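PDB 2G5G: putative lipoprotein from Campylobacter jejuni subsp. jejuni, which binds two heme groups cofacially as a dimer with tyrosine ligands and probably takes part in bacterial heme transport. Local coordinates for residues 39-51 with 213-225. Sequence-based numbering, arbitrary orientation.
Sequences LLKADVILLGEKH and NKVLLLAGSYHTS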
loop_
_atom_site.group_PDB
_atom_site.type_symbol
_atom_site.label_atom_id
_atom_site.label_comp_id
_atom_site.label_asym_id
_atom_site.label_seq_id
_atom_site.Cartn_x
_atom_site.Cartn_y
_atom_site.Cartn_z
ATOM N N LEU A 39 -1.776 -17.050 34.677
ATOM C CA LEU A 39 -2.025 -17.226 33.233
ATOM C C LEU A 39 -2.639 -18.574 32.912
ATOM O O LEU A 39 -3.463 -18.694 32.005
ATOM C CB LEU A 39 -0.732 -17.082 32.418
ATOM C CG LEU A 39 0.013 -15.734 32.447
ATOM C CD1 LEU A 39 1.103 -15.775 31.435
ATOM C CD2 LEU A 39 -0.936 -14.573 32.143
ATOM N N LEU A 40 -2.234 -19.581 33.665
ATOM C CA LEU A 40 -2.757 -20.930 33.494
ATOM C C LEU A 40 -4.285 -21.002 33.701
ATOM O O LEU A 40 -4.944 -21.902 33.190
ATOM C CB LEU A 40 -2.063 -21.828 34.530
ATOM C CG LEU A 40 -0.962 -22.825 34.130
ATOM C CD1 LEU A 40 -0.542 -22.878 32.646
ATOM C CD2 LEU A 40 0.220 -22.839 35.101
ATOM N N LYS A 41 -4.835 -20.054 34.452
ATOM C CA LYS A 41 -6.278 -19.983 34.715
ATOM C C LYS A 41 -7.087 -19.479 33.493
ATOM O O LYS A 41 -8.297 -19.692 33.397
ATOM C CB LYS A 41 -6.552 -19.072 35.896
ATOM C CG LYS A 41 -5.827 -19.470 37.171
ATOM C CD LYS A 41 -6.125 -18.471 38.282
ATOM C CE LYS A 41 -5.717 -19.077 39.643
ATOM N NZ LYS A 41 -5.703 -18.020 40.682
ATOM N N ALA A 42 -6.414 -18.789 32.586
ATOM C CA ALA A 42 -7.080 -18.142 31.456
ATOM C C ALA A 42 -7.359 -19.143 30.361
ATOM O O ALA A 42 -6.681 -20.161 30.267
ATOM C CB ALA A 42 -6.236 -16.975 30.928
ATOM N N ASP A 43 -8.381 -18.868 29.543
ATOM C CA ASP A 43 -8.625 -19.647 28.322
ATOM C C ASP A 43 -7.885 -19.097 27.101
ATOM O O ASP A 43 -7.529 -19.851 26.183
ATOM C CB ASP A 43 -10.146 -19.718 28.017
ATOM C CG ASP A 43 -10.926 -20.282 29.185
ATOM O OD1 ASP A 43 -10.666 -21.446 29.501
ATOM O OD2 ASP A 43 -11.721 -19.558 29.825
ATOM N N VAL A 44 -7.707 -17.786 27.094
ATOM C CA VAL A 44 -7.019 -17.073 26.024
ATOM C C VAL A 44 -5.954 -16.163 26.657
ATOM O O VAL A 44 -6.265 -15.306 27.493
ATOM C CB VAL A 44 -7.994 -16.186 25.224
ATOM C CG1 VAL A 44 -7.244 -15.412 24.147
ATOM C CG2 VAL A 44 -9.152 -17.051 24.611
ATOM N N ILE A 45 -4.723 -16.327 26.232
ATOM C CA ILE A 45 -3.638 -15.503 26.742
ATOM C C ILE A 45 -3.144 -14.698 25.561
ATOM O O ILE A 45 -2.683 -15.264 24.569
ATOM C CB ILE A 45 -2.473 -16.360 27.334
ATOM C CG1 ILE A 45 -2.952 -17.148 28.552
ATOM C CG2 ILE A 45 -1.289 -15.456 27.737
ATOM C CD1 ILE A 45 -2.225 -18.489 28.756
ATOM N N LEU A 46 -3.276 -13.376 25.633
ATOM C CA LEU A 46 -2.683 -12.529 24.602
ATOM C C LEU A 46 -1.301 -12.024 25.014
ATOM O O LEU A 46 -1.153 -11.516 26.116
ATOM C CB LEU A 46 -3.578 -11.344 24.231
ATOM C CG LEU A 46 -4.952 -11.608 23.633
ATOM C CD1 LEU A 46 -5.883 -11.944 24.743
ATOM C CD2 LEU A 46 -5.442 -10.328 22.948
ATOM N N LEU A 47 -0.314 -12.186 24.129
ATOM C CA LEU A 47 1.090 -11.793 24.390
ATOM C C LEU A 47 1.483 -10.757 23.356
ATOM O O LEU A 47 1.611 -11.072 22.146
ATOM C CB LEU A 47 2.022 -12.994 24.228
ATOM C CG LEU A 47 3.179 -13.241 25.200
ATOM C CD1 LEU A 47 4.270 -14.122 24.594
ATOM C CD2 LEU A 47 3.735 -12.051 26.026
ATOM N N GLY A 48 1.639 -9.515 23.820
ATOM C CA GLY A 48 1.924 -8.384 22.952
ATOM C C GLY A 48 3.423 -8.155 22.866
ATOM O O GLY A 48 4.105 -8.183 23.885
ATOM N N GLU A 49 3.903 -7.916 21.647
ATOM C CA GLU A 49 5.326 -7.745 21.379
ATOM C C GLU A 49 5.603 -6.524 20.477
ATOM O O GLU A 49 4.706 -6.008 19.801
ATOM C CB GLU A 49 5.911 -9.010 20.727
ATOM C CG GLU A 49 5.380 -9.247 19.299
ATOM C CD GLU A 49 6.364 -10.011 18.374
ATOM O OE1 GLU A 49 7.372 -10.570 18.842
ATOM O OE2 GLU A 49 6.104 -10.021 17.162
ATOM N N LYS A 50 6.853 -6.079 20.500
ATOM C CA LYS A 50 7.389 -5.193 19.465
ATOM C C LYS A 50 8.157 -6.134 18.501
ATOM O O LYS A 50 9.054 -6.854 18.941
ATOM C CB LYS A 50 8.330 -4.172 20.108
ATOM C CG LYS A 50 8.894 -3.109 19.138
ATOM C CD LYS A 50 9.774 -2.123 19.909
ATOM C CE LYS A 50 10.442 -1.112 18.969
ATOM N NZ LYS A 50 11.695 -1.676 18.383
ATOM N N HIS A 51 7.798 -6.108 17.217
ATOM C CA HIS A 51 8.161 -7.192 16.276
ATOM C C HIS A 51 9.660 -7.423 16.025
ATOM O O HIS A 51 10.063 -8.522 15.629
ATOM C CB HIS A 51 7.387 -7.046 14.959
ATOM C CG HIS A 51 5.893 -7.080 15.120
ATOM N ND1 HIS A 51 5.207 -8.191 15.577
ATOM C CD2 HIS A 51 4.950 -6.138 14.876
ATOM C CE1 HIS A 51 3.911 -7.930 15.606
ATOM N NE2 HIS A 51 3.732 -6.687 15.199
ATOM N N ASN A 213 -9.476 -25.407 22.545
ATOM C CA ASN A 213 -8.399 -25.622 23.526
ATOM C C ASN A 213 -7.911 -24.288 24.081
ATOM O O ASN A 213 -8.096 -23.265 23.458
ATOM C CB ASN A 213 -7.207 -26.323 22.895
ATOM C CG ASN A 213 -7.551 -27.702 22.349
ATOM O OD1 ASN A 213 -8.310 -28.441 22.973
ATOM N ND2 ASN A 213 -6.998 -28.045 21.178
ATOM N N LYS A 214 -7.281 -24.325 25.256
ATOM C CA LYS A 214 -6.552 -23.157 25.740
ATOM C C LYS A 214 -5.587 -22.684 24.657
ATOM O O LYS A 214 -4.999 -23.476 23.876
ATOM C CB LYS A 214 -5.853 -23.465 27.073
ATOM C CG LYS A 214 -5.427 -22.198 27.840
ATOM C CD LYS A 214 -4.511 -22.522 29.091
ATOM C CE LYS A 214 -5.224 -23.417 30.111
ATOM N NZ LYS A 214 -6.446 -22.754 30.728
ATOM N N VAL A 215 -5.411 -21.371 24.578
ATOM C CA VAL A 215 -4.685 -20.801 23.437
ATOM C C VAL A 215 -3.941 -19.556 23.857
ATOM O O VAL A 215 -4.477 -18.743 24.651
ATOM C CB VAL A 215 -5.621 -20.548 22.202
ATOM C CG1 VAL A 215 -6.754 -19.506 22.514
ATOM C CG2 VAL A 215 -4.810 -20.120 20.922
ATOM N N LEU A 216 -2.705 -19.438 23.351
ATOM C CA LEU A 216 -1.928 -18.201 23.442
ATOM C C LEU A 216 -1.771 -17.548 22.048
ATOM O O LEU A 216 -1.383 -18.226 21.072
ATOM C CB LEU A 216 -0.543 -18.481 24.042
ATOM C CG LEU A 216 0.371 -17.236 24.197
ATOM C CD1 LEU A 216 1.208 -17.291 25.434
ATOM C CD2 LEU A 216 1.248 -17.167 22.971
ATOM N N LEU A 217 -2.070 -16.242 21.968
ATOM C CA LEU A 217 -1.795 -15.445 20.784
ATOM C C LEU A 217 -0.495 -14.659 20.946
ATOM O O LEU A 217 -0.252 -14.043 22.004
ATOM C CB LEU A 217 -2.924 -14.461 20.481
ATOM C CG LEU A 217 -2.751 -13.481 19.289
ATOM C CD1 LEU A 217 -3.046 -14.134 17.935
ATOM C CD2 LEU A 217 -3.641 -12.278 19.496
ATOM N N LEU A 218 0.332 -14.693 19.907
ATOM C CA LEU A 218 1.424 -13.720 19.789
ATOM C C LEU A 218 1.046 -12.726 18.694
ATOM O O LEU A 218 0.706 -13.117 17.575
ATOM C CB LEU A 218 2.775 -14.391 19.469
ATOM C CG LEU A 218 3.968 -13.431 19.308
ATOM C CD1 LEU A 218 4.337 -12.844 20.671
ATOM C CD2 LEU A 218 5.181 -14.177 18.641
ATOM N N ALA A 219 1.082 -11.430 19.023
ATOM C CA ALA A 219 0.662 -10.376 18.099
ATOM C C ALA A 219 1.311 -9.068 18.562
ATOM O O ALA A 219 1.871 -8.996 19.633
ATOM C CB ALA A 219 -0.899 -10.214 18.067
ATOM N N GLY A 220 1.268 -8.047 17.723
ATOM C CA GLY A 220 1.882 -6.784 18.107
ATOM C C GLY A 220 1.097 -6.187 19.253
ATOM O O GLY A 220 -0.100 -6.453 19.404
ATOM N N SER A 221 1.770 -5.362 20.041
ATOM C CA SER A 221 1.147 -4.673 21.156
ATOM C C SER A 221 -0.130 -3.908 20.823
ATOM O O SER A 221 -1.043 -3.873 21.655
ATOM C CB SER A 221 2.168 -3.779 21.851
ATOM O OG SER A 221 3.072 -4.628 22.541
ATOM N N TYR A 222 -0.228 -3.267 19.640
ATOM C CA TYR A 222 -1.468 -2.516 19.343
ATOM C C TYR A 222 -2.668 -3.442 19.206
ATOM O O TYR A 222 -3.809 -3.049 19.529
ATOM C CB TYR A 222 -1.354 -1.590 18.124
ATOM C CG TYR A 222 -0.232 -0.571 18.238
ATOM C CD1 TYR A 222 0.077 0.028 19.458
ATOM C CD2 TYR A 222 0.521 -0.217 17.125
ATOM C CE1 TYR A 222 1.114 0.974 19.565
ATOM C CE2 TYR A 222 1.555 0.714 17.217
ATOM C CZ TYR A 222 1.837 1.310 18.437
ATOM O OH TYR A 222 2.868 2.217 18.527
ATOM N N HIS A 223 -2.389 -4.674 18.773
ATOM C CA HIS A 223 -3.400 -5.725 18.648
ATOM C C HIS A 223 -3.845 -6.333 19.985
ATOM O O HIS A 223 -5.001 -6.671 20.169
ATOM C CB HIS A 223 -2.848 -6.836 17.720
ATOM C CG HIS A 223 -2.707 -6.392 16.305
ATOM N ND1 HIS A 223 -3.791 -6.095 15.512
ATOM C CD2 HIS A 223 -1.609 -6.188 15.540
ATOM C CE1 HIS A 223 -3.369 -5.718 14.318
ATOM N NE2 HIS A 223 -2.050 -5.772 14.307
ATOM N N THR A 224 -2.924 -6.466 20.906
ATOM C CA THR A 224 -3.250 -7.109 22.174
ATOM C C THR A 224 -3.852 -6.129 23.186
ATOM O O THR A 224 -4.427 -6.547 24.206
ATOM C CB THR A 224 -2.068 -7.852 22.756
ATOM O OG1 THR A 224 -1.038 -6.926 23.114
ATOM C CG2 THR A 224 -1.543 -8.930 21.735
ATOM N N SER A 225 -3.710 -4.829 22.897
ATOM C CA SER A 225 -4.174 -3.784 23.789
ATOM C C SER A 225 -5.656 -3.947 24.157
ATOM O O SER A 225 -6.533 -3.997 23.292
ATOM C CB SER A 225 -3.973 -2.398 23.155
ATOM O OG SER A 225 -4.709 -1.434 23.904
HETATM O O HOH W 1 -9.388 -21.098 24.577
HETATM O O HOH W 2 -8.813 -23.057 28.773
#
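The ammonium group of K214 grips two backbone carbonyls of the turn before strand 44-49. NZ donates hydrogen bonds to A42 O (2.6 Å), tilted from the carbonyl plane, and to L40 O (3.0 Å), from above it. The lysine chain bends at both chi3 (-60°) and chi4 (-64°), which curls NZ back over the turn. One water joins NZ to D43 OD1, while D43 OD2 accepts a hydrogen bond from the backbone N of K242.

Strands 44-49 and 214-220 then run parallel, 17° apart. Their bonds alternate in direction: V215 N to D43 O, I45 N to V215 O, L217 N to I45 O at 2.8 Å, L47 N to L217 O, A219 N to L47 O and E49 N to A219 O. S221 N, at the start of helix 221-224, continues the ladder to E49 O at 3.0 Å.

At the C-terminal end of the strands, H51 CE1 comes 3.4 Å from G220 N. H51 ND1 donates to E49 OE2, which Y123 also bonds. E49 OE1 pairs with K57. The side chain of H51 lies about 7 Å from a bound heme but is not among its pocket residues.

On one face, I45 CG2 meets L216 CD1 and L47 CD1 meets L218 CD1. L218 CD1 also touches E49 CG, the two side chains crossing at about a right angle. On the other face, V44 and V215 lie side by side. T224 packs CG2 against L46 CB at 4.0 Å and sets OG1 3.3 Å from G48 CA, a close fit over a glycine.

Helix 230-236 covers L46 and L217. In the mixed sheet of this ChaN-family protein, 243-248 flanks 44-49 and 78-82 flanks 214-220: an interior parallel strand pair running into helix 221-224.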